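Local coordinates for putative superoxide reductase (Thermotoga maritima, PDB 3QZB), which probably catalyses the one-electron reduction of superoxide to hydrogen peroxide at an iron centre, with reduced rubredoxin as electron donor, at the interface of chains A and B and the interface of chains A and C. Coordinates in Å, arbitrary orientation; residue numbers count along the deposited sequence, not the author numbering. Chains: chain A/B/C, Putative superoxide reductase.

Contact 1: the interface of chains A and B. Residues chain A 87-88, 104-106, 108; chain B 83, 86, 111-113.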
loop_
_atom_site.group_PDB
_atom_site.type_symbol
_atom_site.label_atom_id
_atom_site.label_comp_id
_atom_site.label_asym_id
_atom_site.label_seq_id
_atom_site.Cartn_x
_atom_site.Cartn_y
_atom_site.Cartn_z
ATOM N N GLU A 87 6.852 1.204 -0.486
ATOM C CA GLU A 87 6.761 1.867 0.795
ATOM C C GLU A 87 8.010 1.593 1.622
ATOM O O GLU A 87 8.442 0.445 1.699
ATOM C CB GLU A 87 5.518 1.385 1.549
ATOM C CG GLU A 87 4.248 1.741 0.864
ATOM C CD GLU A 87 3.027 1.370 1.655
ATOM O OE1 GLU A 87 3.109 0.894 2.794
ATOM O OE2 GLU A 87 1.906 1.531 1.082
ATOM N N PHE A 88 8.472 2.624 2.306
ATOM C CA PHE A 88 9.673 2.598 3.152
ATOM C C PHE A 88 9.177 2.839 4.574
ATOM O O PHE A 88 8.857 4.012 4.870
ATOM C CB PHE A 88 10.656 3.665 2.684
ATOM C CG PHE A 88 10.839 3.653 1.185
ATOM C CD1 PHE A 88 11.316 2.501 0.530
ATOM C CD2 PHE A 88 10.528 4.745 0.424
ATOM C CE1 PHE A 88 11.429 2.502 -0.862
ATOM C CE2 PHE A 88 10.634 4.694 -0.950
ATOM C CZ PHE A 88 11.091 3.570 -1.587
ATOM N N TYR A 104 15.975 1.112 9.763
ATOM C CA TYR A 104 15.540 2.211 8.892
ATOM C C TYR A 104 15.472 1.713 7.466
ATOM O O TYR A 104 16.373 1.004 7.029
ATOM C CB TYR A 104 16.545 3.381 8.909
ATOM C CG TYR A 104 16.731 4.015 10.285
ATOM C CD1 TYR A 104 17.510 3.409 11.260
ATOM C CD2 TYR A 104 16.119 5.205 10.588
ATOM C CE1 TYR A 104 17.649 3.965 12.526
ATOM C CE2 TYR A 104 16.280 5.781 11.864
ATOM C CZ TYR A 104 17.020 5.138 12.838
ATOM O OH TYR A 104 17.136 5.750 14.079
ATOM N N THR A 105 14.440 2.134 6.727
ATOM C CA THR A 105 14.311 1.810 5.306
ATOM C C THR A 105 14.574 3.068 4.503
ATOM O O THR A 105 13.860 4.079 4.654
ATOM C CB THR A 105 12.923 1.289 4.956
ATOM O OG1 THR A 105 12.562 0.319 5.941
ATOM C CG2 THR A 105 12.950 0.729 3.531
ATOM N N GLU A 106 15.606 3.022 3.648
ATOM C CA GLU A 106 15.963 4.156 2.827
ATOM C C GLU A 106 15.074 4.285 1.598
ATOM O O GLU A 106 14.594 3.281 1.069
ATOM C CB GLU A 106 17.434 4.105 2.391
ATOM C CG GLU A 106 18.425 4.170 3.576
ATOM C CD GLU A 106 18.397 5.540 4.230
ATOM O OE1 GLU A 106 18.833 6.483 3.570
ATOM O OE2 GLU A 106 17.910 5.697 5.358
ATOM N N THR A 108 14.960 4.272 -1.624
ATOM C CA THR A 108 15.641 3.762 -2.802
ATOM C C THR A 108 14.879 2.507 -3.168
ATOM O O THR A 108 14.543 1.717 -2.301
ATOM C CB THR A 108 17.159 3.485 -2.530
ATOM O OG1 THR A 108 17.772 4.643 -1.990
ATOM C CG2 THR A 108 17.872 3.089 -3.845
ATOM N N VAL B 83 9.615 -3.371 7.225
ATOM C CA VAL B 83 10.616 -2.657 6.433
ATOM C C VAL B 83 9.971 -1.942 5.243
ATOM O O VAL B 83 10.270 -0.810 4.941
ATOM C CB VAL B 83 11.718 -3.633 5.974
ATOM C CG1 VAL B 83 12.610 -3.072 4.874
ATOM C CG2 VAL B 83 12.542 -4.088 7.183
ATOM N N TYR B 86 5.984 -3.700 -1.145
ATOM C CA TYR B 86 6.421 -3.415 -2.519
ATOM C C TYR B 86 5.409 -4.077 -3.464
ATOM O O TYR B 86 5.332 -5.314 -3.527
ATOM C CB TYR B 86 7.849 -3.976 -2.721
ATOM C CG TYR B 86 8.799 -3.596 -1.591
ATOM C CD1 TYR B 86 9.360 -2.312 -1.545
ATOM C CD2 TYR B 86 9.020 -4.454 -0.538
ATOM C CE1 TYR B 86 10.166 -1.911 -0.434
ATOM C CE2 TYR B 86 9.822 -4.055 0.532
ATOM C CZ TYR B 86 10.371 -2.816 0.600
ATOM O OH TYR B 86 11.150 -2.495 1.694
ATOM N N THR B 111 15.331 -3.309 -1.979
ATOM C CA THR B 111 15.139 -2.299 -0.932
ATOM C C THR B 111 16.441 -2.177 -0.143
ATOM O O THR B 111 17.291 -3.074 -0.163
ATOM C CB THR B 111 13.932 -2.692 -0.061
ATOM O OG1 THR B 111 13.561 -1.650 0.836
ATOM C CG2 THR B 111 14.129 -3.916 0.744
ATOM N N VAL B 112 16.626 -0.993 0.439
ATOM C CA VAL B 112 17.866 -0.662 1.113
ATOM C C VAL B 112 17.509 -0.282 2.562
ATOM O O VAL B 112 16.629 0.538 2.790
ATOM C CB VAL B 112 18.575 0.499 0.431
ATOM C CG1 VAL B 112 19.837 0.891 1.208
ATOM C CG2 VAL B 112 18.907 0.157 -1.002
ATOM N N VAL B 113 18.194 -0.916 3.489
ATOM C CA VAL B 113 17.969 -0.658 4.931
ATOM C C VAL B 113 19.303 -0.285 5.593
ATOM O O VAL B 113 20.375 -0.519 5.056
ATOM C CB VAL B 113 17.386 -1.867 5.667
ATOM C CG1 VAL B 113 15.974 -2.181 5.135
ATOM C CG2 VAL B 113 18.271 -3.102 5.607
HETATM O O HOH W 1 14.364 0.807 0.070
#

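Contact 2: the interface of chains A and C. Residues chain A 67, 126, 128, 131; chain C 80-82.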
loop_
_atom_site.group_PDB
_atom_site.type_symbol
_atom_site.label_atom_id
_atom_site.label_comp_id
_atom_site.label_asym_id
_atom_site.label_seq_id
_atom_site.Cartn_x
_atom_site.Cartn_y
_atom_site.Cartn_z
ATOM N N TRP A 67 7.229 6.875 0.648
ATOM C CA TRP A 67 7.050 6.015 -0.535
ATOM C C TRP A 67 7.499 6.680 -1.784
ATOM O O TRP A 67 7.593 7.892 -1.892
ATOM C CB TRP A 67 5.605 5.465 -0.607
ATOM C CG TRP A 67 4.465 6.450 -0.583
ATOM C CD1 TRP A 67 3.628 6.655 0.475
ATOM C CD2 TRP A 67 4.009 7.387 -1.608
ATOM N NE1 TRP A 67 2.648 7.540 0.168
ATOM C CE2 TRP A 67 2.847 8.020 -1.102
ATOM C CE3 TRP A 67 4.431 7.734 -2.886
ATOM C CZ2 TRP A 67 2.115 8.951 -1.835
ATOM C CZ3 TRP A 67 3.716 8.652 -3.605
ATOM C CH2 TRP A 67 2.564 9.242 -3.086
ATOM N N TYR A 126 6.630 10.842 -1.790
ATOM C CA TYR A 126 5.916 11.503 -0.710
ATOM C C TYR A 126 6.788 11.523 0.538
ATOM O O TYR A 126 7.222 10.491 1.018
ATOM C CB TYR A 126 4.600 10.739 -0.416
ATOM C CG TYR A 126 3.793 11.358 0.696
ATOM C CD1 TYR A 126 3.274 12.638 0.592
ATOM C CD2 TYR A 126 3.597 10.680 1.856
ATOM C CE1 TYR A 126 2.600 13.215 1.663
ATOM C CE2 TYR A 126 2.914 11.241 2.944
ATOM C CZ TYR A 126 2.441 12.512 2.826
ATOM O OH TYR A 126 1.800 13.142 3.895
ATOM N N ASN A 128 6.749 12.706 4.574
ATOM C CA ASN A 128 5.722 12.830 5.633
ATOM C C ASN A 128 5.432 14.279 6.050
ATOM O O ASN A 128 4.357 14.526 6.602
ATOM C CB ASN A 128 6.009 11.957 6.840
ATOM C CG ASN A 128 7.111 12.480 7.717
ATOM O OD1 ASN A 128 8.056 13.121 7.247
ATOM N ND2 ASN A 128 7.032 12.175 9.019
ATOM N N GLY A 131 5.243 16.814 1.546
ATOM C CA GLY A 131 4.326 16.539 0.454
ATOM C C GLY A 131 4.907 15.775 -0.724
ATOM O O GLY A 131 5.783 14.917 -0.573
ATOM N N VAL C 80 0.370 18.845 0.714
ATOM C CA VAL C 80 -0.629 17.898 1.065
ATOM C C VAL C 80 -0.080 16.828 1.977
ATOM O O VAL C 80 1.136 16.537 1.977
ATOM C CB VAL C 80 -1.284 17.210 -0.153
ATOM C CG1 VAL C 80 -2.144 18.203 -0.927
ATOM C CG2 VAL C 80 -0.262 16.559 -1.105
ATOM N N TYR C 81 -0.999 16.174 2.724
ATOM C CA TYR C 81 -0.712 15.111 3.623
ATOM C C TYR C 81 -1.574 13.934 3.253
ATOM O O TYR C 81 -2.785 14.080 3.083
ATOM C CB TYR C 81 -0.915 15.518 5.107
ATOM C CG TYR C 81 -0.099 16.749 5.429
ATOM C CD1 TYR C 81 1.200 16.656 5.823
ATOM C CD2 TYR C 81 -0.581 17.995 5.119
ATOM C CE1 TYR C 81 1.981 17.808 5.999
ATOM C CE2 TYR C 81 0.180 19.109 5.304
ATOM C CZ TYR C 81 1.464 19.017 5.762
ATOM O OH TYR C 81 2.256 20.147 5.920
ATOM N N GLU C 82 -0.957 12.762 3.105
ATOM C CA GLU C 82 -1.696 11.555 2.754
ATOM C C GLU C 82 -2.439 11.076 3.999
ATOM O O GLU C 82 -1.846 10.616 4.968
ATOM C CB GLU C 82 -0.751 10.460 2.241
ATOM C CG GLU C 82 -1.518 9.275 1.610
ATOM C CD GLU C 82 -0.604 8.225 1.037
ATOM O OE1 GLU C 82 0.208 7.672 1.826
ATOM O OE2 GLU C 82 -0.717 7.935 -0.188
HETATM O O HOH W 2 3.656 15.929 3.692
HETATM O O HOH W 3 0.933 11.645 5.679
#

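Contact 1: the interface of chains A and B
A:Glu87 O lies above the plane of the B:Tyr86 ring but out beyond its rim on the CE1 side, 3.6 Å from CE1. On the chain A side, the ring of A:Phe88 has the carbonyl carbon of A:Glu106 over one face, offset towards the rim. Beside these rings the chains join edge to edge: strand 103-106 of chain A runs antiparallel to strand 108-115 of chain B, continuing a β-sheet across the interface of this iron enzyme. A:Glu106 N donates to B:Val112 O at 2.8 Å.

A:Thr105 makes the side-chain link. With OG1 beside its own backbone N and anti to the carbonyl carbon (chi1 -46°), the hydroxyl donates to B:Val83 O at 2.7 Å, in the carbonyl plane and on a lone pair. CG2 points towards B:Thr111 OG1, with the CG1 methyl of B:Val83 at its flank. An alanine here would probably leave the carbonyl of B:Val83 without its hydroxyl mate and open a gap beside B:Thr111.

B:Val112 spreads its two methyls along chain A. CG1, anti to the backbone N (chi1 176°), faces CB of A:Glu106, while CG2 meets CB of A:Thr108 at 4.1 Å. The contacts are loose, although this valine hides more surface than any other residue of the patch.

A water bridges the chains, bonded to the carbonyl oxygens of A:Glu106 and A:Thr108 on one side and to B:Val112 N and B:Thr111 OG1 on the other. The N-H of B:Val112 points almost straight at it, with N 2.9 Å away. The water pairs with B:Thr111 OG1 at 2.7 Å, and that hydroxyl also hydrogen-bonds the phenol OH of B:Tyr86, 2.7 Å from OG1.

Contact 2: the interface of chains A and C
Two extended side chains bring A:Tyr126 and C:Glu82 together: the tyrosine CG is anti to its backbone N (chi1 180°), and the glutamate, with CG also anti to the backbone N, stays stretched (chi2 177°) as it passes the phenol and reaches A:Trp67. In this desulfoferrodoxin-family β-sandwich, A:Tyr126 directly precedes the iron ligand A:Cys127, and A:Gly131 directly follows the ligand A:His130. The phenol OH accepts the backbone N-H of C:Glu82 at 2.9 Å. CB of C:Glu82 lies over one face of the tyrosine ring, towards its CE2-CZ side, whereas C:Val80 O sits in the ring plane at the edge, 3.6 Å from CE1.

At the glutamate tip, the indole NE1 of A:Trp67 donates to OE1 over 3.0 Å. OE1 lies near the indole plane, at its edge, yet the donor comes from above the carboxylate plane, and the two planes are turned 35° apart. The other carboxylate oxygen, OE2, faces CZ2 of the same indole. CB of A:Tyr126 rests over the centre of the indole face, an intrachain contact that probably helps to hold the tryptophan in position.

Waters complete the join. One lies in the tyrosine ring plane, 2.5 Å from OH, and continues to C:Glu82 O; another links A:Gly131 N, 2.8 Å away, to C:Val80 O at 3.1 Å.

About 16 Å separates the C-alpha centres of contact 1 and contact 2. Strand 81-87 takes part in both: its first residues serve contact 2 from chain C, while later ones serve contact 1 from chains A and B. Contact 1 also draws on the neighbouring strands 103-106 and 108-115, contact 2 on strands 65-74, 119-127 and 131-141. The two surfaces are separate, so one chain can meet two partners; with both interfaces two-fold, this is consistent with the four-copy deposited assembly, which may not be the biological one. Contact 2 borders the iron-binding loop, so this association may help to steady the metal site.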